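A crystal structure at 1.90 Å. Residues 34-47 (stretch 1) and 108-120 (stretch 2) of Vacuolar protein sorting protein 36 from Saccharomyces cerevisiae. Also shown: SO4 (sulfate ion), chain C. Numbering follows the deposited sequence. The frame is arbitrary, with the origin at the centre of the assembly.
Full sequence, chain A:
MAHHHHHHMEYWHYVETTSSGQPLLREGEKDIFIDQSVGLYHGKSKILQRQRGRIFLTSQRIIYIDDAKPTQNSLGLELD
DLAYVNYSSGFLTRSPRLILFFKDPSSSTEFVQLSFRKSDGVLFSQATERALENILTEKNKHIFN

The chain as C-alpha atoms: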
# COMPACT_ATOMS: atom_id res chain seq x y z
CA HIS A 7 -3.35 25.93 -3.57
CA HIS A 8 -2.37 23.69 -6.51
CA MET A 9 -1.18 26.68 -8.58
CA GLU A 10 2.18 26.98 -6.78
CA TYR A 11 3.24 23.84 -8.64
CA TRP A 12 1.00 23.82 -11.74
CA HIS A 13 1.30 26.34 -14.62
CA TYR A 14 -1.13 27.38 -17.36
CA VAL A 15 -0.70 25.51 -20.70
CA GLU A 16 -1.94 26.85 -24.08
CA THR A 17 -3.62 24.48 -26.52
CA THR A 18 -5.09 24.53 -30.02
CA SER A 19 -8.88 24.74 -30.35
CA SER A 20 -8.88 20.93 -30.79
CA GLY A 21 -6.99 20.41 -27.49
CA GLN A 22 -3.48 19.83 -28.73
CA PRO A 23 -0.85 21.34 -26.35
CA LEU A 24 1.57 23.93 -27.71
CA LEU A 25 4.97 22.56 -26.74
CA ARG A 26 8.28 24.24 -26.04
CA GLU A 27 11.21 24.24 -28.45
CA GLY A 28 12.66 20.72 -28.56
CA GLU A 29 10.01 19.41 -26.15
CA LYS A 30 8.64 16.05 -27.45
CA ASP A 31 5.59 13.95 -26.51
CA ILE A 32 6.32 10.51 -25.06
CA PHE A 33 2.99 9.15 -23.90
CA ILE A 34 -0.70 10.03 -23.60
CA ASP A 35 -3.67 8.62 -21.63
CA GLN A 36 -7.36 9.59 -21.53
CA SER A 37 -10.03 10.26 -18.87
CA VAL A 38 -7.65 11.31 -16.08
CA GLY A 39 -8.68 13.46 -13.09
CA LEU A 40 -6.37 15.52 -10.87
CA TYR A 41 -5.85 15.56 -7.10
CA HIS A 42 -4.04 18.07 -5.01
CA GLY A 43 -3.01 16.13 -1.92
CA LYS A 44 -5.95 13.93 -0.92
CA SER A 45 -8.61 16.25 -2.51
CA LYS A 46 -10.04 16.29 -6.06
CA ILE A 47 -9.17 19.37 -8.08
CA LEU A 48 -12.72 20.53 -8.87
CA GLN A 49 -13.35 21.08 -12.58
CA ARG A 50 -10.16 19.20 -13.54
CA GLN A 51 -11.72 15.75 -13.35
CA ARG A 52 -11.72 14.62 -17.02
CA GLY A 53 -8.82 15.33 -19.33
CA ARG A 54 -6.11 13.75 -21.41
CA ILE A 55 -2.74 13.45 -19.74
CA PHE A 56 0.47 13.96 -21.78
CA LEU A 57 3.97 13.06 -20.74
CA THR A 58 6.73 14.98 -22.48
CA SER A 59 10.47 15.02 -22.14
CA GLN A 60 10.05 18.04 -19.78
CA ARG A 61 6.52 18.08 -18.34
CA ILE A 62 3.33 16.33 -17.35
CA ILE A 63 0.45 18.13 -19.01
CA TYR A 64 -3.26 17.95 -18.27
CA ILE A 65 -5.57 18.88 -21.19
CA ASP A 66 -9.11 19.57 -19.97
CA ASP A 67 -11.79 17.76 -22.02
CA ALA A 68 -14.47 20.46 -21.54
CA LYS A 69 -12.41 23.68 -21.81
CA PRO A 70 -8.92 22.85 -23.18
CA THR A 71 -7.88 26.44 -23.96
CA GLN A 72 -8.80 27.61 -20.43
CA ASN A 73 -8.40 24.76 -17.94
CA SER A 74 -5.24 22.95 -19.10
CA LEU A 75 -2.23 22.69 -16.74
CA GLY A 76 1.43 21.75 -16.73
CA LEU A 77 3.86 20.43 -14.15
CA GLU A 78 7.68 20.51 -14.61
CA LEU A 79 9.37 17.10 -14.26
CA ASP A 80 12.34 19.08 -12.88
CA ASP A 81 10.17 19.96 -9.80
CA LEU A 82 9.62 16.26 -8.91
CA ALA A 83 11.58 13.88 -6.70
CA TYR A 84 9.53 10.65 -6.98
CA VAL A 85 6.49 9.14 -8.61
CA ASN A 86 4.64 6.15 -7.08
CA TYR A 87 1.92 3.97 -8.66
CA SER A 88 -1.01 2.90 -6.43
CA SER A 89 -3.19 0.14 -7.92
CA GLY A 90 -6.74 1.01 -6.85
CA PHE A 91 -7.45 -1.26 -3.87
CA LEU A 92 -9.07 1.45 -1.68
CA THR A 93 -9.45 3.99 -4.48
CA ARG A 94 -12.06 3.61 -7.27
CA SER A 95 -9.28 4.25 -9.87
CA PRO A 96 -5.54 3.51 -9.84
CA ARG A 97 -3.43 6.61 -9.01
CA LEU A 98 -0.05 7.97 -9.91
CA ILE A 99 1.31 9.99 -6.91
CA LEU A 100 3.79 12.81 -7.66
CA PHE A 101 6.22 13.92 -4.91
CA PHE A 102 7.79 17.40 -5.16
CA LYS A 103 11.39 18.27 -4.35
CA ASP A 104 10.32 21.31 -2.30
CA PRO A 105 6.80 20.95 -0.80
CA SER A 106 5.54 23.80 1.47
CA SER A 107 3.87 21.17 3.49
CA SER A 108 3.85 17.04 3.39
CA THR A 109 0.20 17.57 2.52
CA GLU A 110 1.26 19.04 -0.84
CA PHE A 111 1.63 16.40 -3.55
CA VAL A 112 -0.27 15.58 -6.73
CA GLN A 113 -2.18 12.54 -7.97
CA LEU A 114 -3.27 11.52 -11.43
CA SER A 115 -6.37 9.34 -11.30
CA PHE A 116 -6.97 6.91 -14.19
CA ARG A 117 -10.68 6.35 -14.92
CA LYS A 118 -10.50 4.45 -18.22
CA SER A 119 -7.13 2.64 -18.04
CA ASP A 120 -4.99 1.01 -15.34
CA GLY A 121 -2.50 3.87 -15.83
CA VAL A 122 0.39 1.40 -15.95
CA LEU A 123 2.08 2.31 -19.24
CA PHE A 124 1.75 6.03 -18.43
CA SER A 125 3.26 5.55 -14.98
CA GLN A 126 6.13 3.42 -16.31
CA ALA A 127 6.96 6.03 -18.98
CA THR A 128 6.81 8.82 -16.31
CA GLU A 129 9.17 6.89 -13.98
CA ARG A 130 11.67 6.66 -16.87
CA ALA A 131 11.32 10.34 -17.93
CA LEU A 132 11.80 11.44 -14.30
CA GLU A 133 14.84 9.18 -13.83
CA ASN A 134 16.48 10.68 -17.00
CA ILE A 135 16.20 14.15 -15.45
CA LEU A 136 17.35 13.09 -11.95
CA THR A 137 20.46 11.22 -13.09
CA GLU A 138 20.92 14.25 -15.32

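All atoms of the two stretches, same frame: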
# COMPACT_ATOMS: atom_id res chain seq x y z
N ILE A 34 0.58 9.37 -23.90
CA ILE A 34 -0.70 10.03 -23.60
C ILE A 34 -1.70 9.01 -23.01
O ILE A 34 -1.70 7.84 -23.41
CB ILE A 34 -1.29 10.66 -24.88
CG1 ILE A 34 -0.26 11.56 -25.60
CG2 ILE A 34 -2.62 11.43 -24.57
CD1 ILE A 34 -0.61 11.88 -27.07
N ASP A 35 -2.54 9.45 -22.07
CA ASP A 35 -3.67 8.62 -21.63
C ASP A 35 -4.89 9.53 -21.51
O ASP A 35 -4.75 10.74 -21.49
CB ASP A 35 -3.35 7.95 -20.29
CG ASP A 35 -4.01 6.54 -20.11
OD1 ASP A 35 -3.50 5.81 -19.24
OD2 ASP A 35 -5.03 6.17 -20.77
N GLN A 36 -6.06 8.93 -21.44
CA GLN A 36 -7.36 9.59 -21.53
C GLN A 36 -8.13 9.41 -20.23
O GLN A 36 -7.86 8.46 -19.46
CB GLN A 36 -8.19 8.97 -22.66
CG GLN A 36 -7.75 9.31 -24.09
CD GLN A 36 -6.57 8.49 -24.54
OE1 GLN A 36 -6.37 7.35 -24.07
NE2 GLN A 36 -5.77 9.04 -25.45
N SER A 37 -9.09 10.32 -20.00
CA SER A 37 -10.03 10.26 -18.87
C SER A 37 -9.32 10.24 -17.51
O SER A 37 -9.62 9.40 -16.64
CB SER A 37 -10.94 9.03 -18.98
OG SER A 37 -11.67 9.00 -20.20
N VAL A 38 -8.41 11.18 -17.32
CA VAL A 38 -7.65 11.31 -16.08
C VAL A 38 -8.22 12.51 -15.31
O VAL A 38 -8.65 13.51 -15.94
CB VAL A 38 -6.15 11.48 -16.39
CG1 VAL A 38 -5.35 11.86 -15.14
CG2 VAL A 38 -5.60 10.19 -17.02
N GLY A 39 -8.30 12.37 -13.99
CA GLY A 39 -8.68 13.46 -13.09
C GLY A 39 -7.50 13.80 -12.20
O GLY A 39 -6.59 12.95 -11.96
N LEU A 40 -7.49 15.03 -11.69
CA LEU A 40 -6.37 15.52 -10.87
C LEU A 40 -6.74 15.61 -9.41
O LEU A 40 -7.91 15.88 -9.09
CB LEU A 40 -5.90 16.90 -11.36
CG LEU A 40 -5.46 17.04 -12.82
CD1 LEU A 40 -4.94 18.50 -13.08
CD2 LEU A 40 -4.37 15.99 -13.22
N TYR A 41 -5.76 15.35 -8.55
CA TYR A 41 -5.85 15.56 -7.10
C TYR A 41 -4.75 16.49 -6.65
O TYR A 41 -3.62 16.47 -7.18
CB TYR A 41 -5.68 14.24 -6.34
CG TYR A 41 -6.92 13.39 -6.35
CD1 TYR A 41 -7.68 13.24 -5.17
CD2 TYR A 41 -7.34 12.72 -7.52
CE1 TYR A 41 -8.83 12.46 -5.16
CE2 TYR A 41 -8.50 11.93 -7.51
CZ TYR A 41 -9.23 11.81 -6.33
OH TYR A 41 -10.36 11.03 -6.31
N HIS A 42 -5.07 17.33 -5.69
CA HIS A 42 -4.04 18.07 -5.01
C HIS A 42 -4.07 17.59 -3.56
O HIS A 42 -5.07 17.81 -2.86
CB HIS A 42 -4.25 19.58 -5.07
CG HIS A 42 -3.06 20.34 -4.55
ND1 HIS A 42 -1.81 20.26 -5.14
CD2 HIS A 42 -2.91 21.13 -3.46
CE1 HIS A 42 -0.95 20.98 -4.44
NE2 HIS A 42 -1.59 21.51 -3.41
N GLY A 43 -2.99 16.93 -3.13
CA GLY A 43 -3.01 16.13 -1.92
C GLY A 43 -4.09 15.08 -2.02
O GLY A 43 -4.26 14.44 -3.06
N LYS A 44 -4.87 14.91 -0.93
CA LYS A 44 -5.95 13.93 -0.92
C LYS A 44 -7.24 14.41 -1.61
O LYS A 44 -8.15 13.61 -1.78
CB LYS A 44 -6.28 13.48 0.52
CG LYS A 44 -5.06 13.08 1.32
CD LYS A 44 -5.45 12.70 2.72
CE LYS A 44 -4.24 12.22 3.49
NZ LYS A 44 -4.64 11.82 4.86
N SER A 45 -7.34 15.67 -2.00
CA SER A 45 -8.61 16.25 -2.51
C SER A 45 -8.69 16.36 -4.04
O SER A 45 -7.74 16.76 -4.67
CB SER A 45 -8.76 17.67 -1.98
OG SER A 45 -8.76 17.66 -0.57
N LYS A 46 -9.85 16.05 -4.62
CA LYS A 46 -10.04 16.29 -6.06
C LYS A 46 -9.86 17.76 -6.40
O LYS A 46 -10.31 18.64 -5.63
CB LYS A 46 -11.43 15.88 -6.51
CG LYS A 46 -11.66 14.41 -6.47
CD LYS A 46 -13.03 14.09 -6.96
CE LYS A 46 -13.31 12.64 -6.76
NZ LYS A 46 -14.62 12.33 -7.36
N ILE A 47 -9.16 18.04 -7.50
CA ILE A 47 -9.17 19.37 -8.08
C ILE A 47 -10.49 19.52 -8.85
O ILE A 47 -10.68 18.92 -9.91
CB ILE A 47 -7.97 19.68 -9.02
CG1 ILE A 47 -6.64 19.59 -8.25
CG2 ILE A 47 -8.16 21.08 -9.67
CD1 ILE A 47 -5.36 19.86 -9.07
N SER A 108 3.88 18.36 4.00
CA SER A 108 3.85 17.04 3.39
C SER A 108 2.44 16.74 2.89
O SER A 108 2.17 15.69 2.32
CB SER A 108 4.36 16.03 4.40
OG SER A 108 5.78 16.09 4.42
N THR A 109 1.55 17.71 3.05
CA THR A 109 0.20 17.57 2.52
C THR A 109 0.15 17.92 1.03
O THR A 109 -0.84 17.63 0.35
CB THR A 109 -0.83 18.41 3.34
OG1 THR A 109 -0.65 19.81 3.07
CG2 THR A 109 -0.69 18.12 4.86
N GLU A 110 1.21 18.55 0.52
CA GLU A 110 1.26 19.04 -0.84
C GLU A 110 1.96 18.02 -1.74
O GLU A 110 3.20 17.91 -1.73
CB GLU A 110 2.06 20.33 -0.89
CG GLU A 110 1.55 21.40 0.06
CD GLU A 110 1.01 22.59 -0.67
OE1 GLU A 110 1.72 23.62 -0.66
OE2 GLU A 110 -0.09 22.49 -1.26
N PHE A 111 1.16 17.30 -2.50
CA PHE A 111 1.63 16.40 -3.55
C PHE A 111 0.50 16.34 -4.58
O PHE A 111 -0.58 16.88 -4.37
CB PHE A 111 1.98 14.98 -2.99
CG PHE A 111 0.83 14.33 -2.24
CD1 PHE A 111 -0.07 13.48 -2.90
CD2 PHE A 111 0.69 14.52 -0.87
CE1 PHE A 111 -1.12 12.87 -2.20
CE2 PHE A 111 -0.36 13.92 -0.18
CZ PHE A 111 -1.25 13.08 -0.84
N VAL A 112 0.76 15.68 -5.70
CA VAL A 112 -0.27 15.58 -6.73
C VAL A 112 -0.63 14.13 -6.99
O VAL A 112 0.20 13.24 -6.80
CB VAL A 112 0.21 16.24 -8.10
CG1 VAL A 112 -0.77 15.85 -9.27
CG2 VAL A 112 0.31 17.76 -7.94
N GLN A 113 -1.85 13.88 -7.42
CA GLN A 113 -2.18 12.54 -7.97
C GLN A 113 -2.83 12.68 -9.32
O GLN A 113 -3.63 13.60 -9.56
CB GLN A 113 -3.14 11.76 -7.08
CG GLN A 113 -2.93 11.92 -5.56
CD GLN A 113 -3.94 11.11 -4.78
OE1 GLN A 113 -4.13 9.91 -5.07
NE2 GLN A 113 -4.63 11.74 -3.81
N LEU A 114 -2.55 11.71 -10.18
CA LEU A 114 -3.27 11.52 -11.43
C LEU A 114 -4.18 10.31 -11.22
O LEU A 114 -3.71 9.24 -10.79
CB LEU A 114 -2.27 11.21 -12.55
CG LEU A 114 -1.11 12.20 -12.66
CD1 LEU A 114 -0.21 11.79 -13.88
CD2 LEU A 114 -1.60 13.64 -12.83
N SER A 115 -5.47 10.45 -11.53
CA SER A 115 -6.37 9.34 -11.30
C SER A 115 -6.89 8.79 -12.62
O SER A 115 -7.46 9.54 -13.43
CB SER A 115 -7.50 9.76 -10.34
OG SER A 115 -8.34 8.64 -10.06
N PHE A 116 -6.68 7.49 -12.86
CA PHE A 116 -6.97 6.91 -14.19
C PHE A 116 -8.33 6.22 -14.30
O PHE A 116 -8.48 5.08 -13.86
CB PHE A 116 -5.86 5.94 -14.63
CG PHE A 116 -4.49 6.56 -14.70
CD1 PHE A 116 -4.02 7.10 -15.91
CD2 PHE A 116 -3.68 6.62 -13.58
CE1 PHE A 116 -2.76 7.69 -16.00
CE2 PHE A 116 -2.39 7.20 -13.66
CZ PHE A 116 -1.94 7.74 -14.88
N ARG A 117 -9.30 6.87 -14.94
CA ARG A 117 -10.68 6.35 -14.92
C ARG A 117 -11.02 5.36 -16.05
O ARG A 117 -12.02 4.66 -15.98
CB ARG A 117 -11.73 7.47 -14.91
CG ARG A 117 -12.00 8.06 -13.52
CD ARG A 117 -10.77 8.76 -12.96
NE ARG A 117 -11.04 9.40 -11.67
CZ ARG A 117 -11.37 10.68 -11.49
NH1 ARG A 117 -11.56 11.49 -12.52
NH2 ARG A 117 -11.54 11.15 -10.25
N LYS A 118 -10.20 5.31 -17.08
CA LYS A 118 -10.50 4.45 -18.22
C LYS A 118 -9.33 3.57 -18.64
O LYS A 118 -9.36 2.96 -19.70
CB LYS A 118 -10.96 5.29 -19.44
CG LYS A 118 -12.38 5.89 -19.33
CD LYS A 118 -13.48 4.90 -18.96
CE LYS A 118 -14.85 5.63 -18.92
NZ LYS A 118 -15.85 4.95 -18.00
N SER A 119 -8.30 3.52 -17.81
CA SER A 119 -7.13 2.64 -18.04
C SER A 119 -6.55 2.28 -16.68
O SER A 119 -6.95 2.85 -15.69
CB SER A 119 -6.06 3.33 -18.89
OG SER A 119 -5.33 4.28 -18.13
N ASP A 120 -5.63 1.31 -16.62
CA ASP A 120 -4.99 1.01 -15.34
C ASP A 120 -3.85 1.98 -15.06
O ASP A 120 -3.22 1.91 -14.01
CB ASP A 120 -4.48 -0.44 -15.31
CG ASP A 120 -3.57 -0.78 -16.48
OD1 ASP A 120 -2.88 0.12 -17.02
OD2 ASP A 120 -3.57 -1.97 -16.88
S SO4 C . -11.15 8.02 -8.12
O1 SO4 C . -10.46 9.28 -8.35
O2 SO4 C . -11.77 7.54 -9.35
O3 SO4 C . -12.21 8.28 -7.13
O4 SO4 C . -10.26 6.97 -7.68
O HOH W 1 -7.50 6.46 -17.65
O HOH W 2 -11.91 11.05 -15.41
O HOH W 3 -7.00 10.62 -2.42
O HOH W 4 -3.35 16.35 1.50

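The two stretches pair as antiparallel β-strands, 38-42 against 112-116, whose axes approach to 4.6 Å with 155° between their N-to-C directions. Together they bury 968 Å² of surface.

At the start of stretch 1, D35 points toward stretch 2 and accepts a short hydrogen bond from a serine hydroxyl, S119 OG to D35 OD1 at 2.6 Å. The other carboxylate oxygen, D35 OD2, accepts from Q36 N at 3.0 Å, so the one side chain ties the loop after strand 112-116 to the backbone of its own stretch. The chain then turns a corner at Q36 and S37. Here a water extends the contact, donating to Q36 O (2.7 Å) and S119 OG (3.1 Å) while accepting from K118 N (3.0 Å).

The ladder opens with R117 N donating to S37 O at 3.1 Å. V38 faces F116 in a non-hydrogen-bonded pair, and their side chains pack directly, V38 CG2 to F116 CD1 at 3.6 Å. G39 and S115 exchange two backbone hydrogen bonds, G39 N to S115 O at 3.0 Å and S115 N to G39 O at 2.8 Å. G39 leaves room for the arginine: R117 NH1 lies 3.5 Å from G39 CA, and a CB modelled on the glycine would fall 2.3 Å from that same NH1. L40 returns to the apolar face shared with V38, L114 and F116, where L40 CD2 meets L114 CD2 at 3.7 Å.

Y41 and Q113 form the next hydrogen-bonded pair, Y41 N to Q113 O at 2.9 Å and Q113 N to Y41 O at 3.1 Å. On this face, the tyrosine hydroxyl helps hold a sulfate, probably from the crystallisation liquor. Sulfate O1 accepts from Y41 OH (2.7 Å), S115 OG (2.8 Å) and R117 NH2 (2.9 Å), and R117 NE reaches O2 at 3.1 Å. The anion thus gathers donors from both stretches and offsets the arginine's charge.

H42, opposite V112, swings its imidazole to the acidic E110, with H42 NE2 donating to E110 OE2 at 2.8 Å. A type II′ turn from H42 to S45 follows. G43 suits it, having a positive phi, and a CB there would come within 2.7 Å of T109 O. Its backbone is gripped twice: G43 N donates to F111 O at 2.7 Å, and Q113 NE2 donates to G43 O at 2.8 Å. G43 CA also sits over the F111 ring, 3.7 Å from the ring centroid, in a CH-π contact.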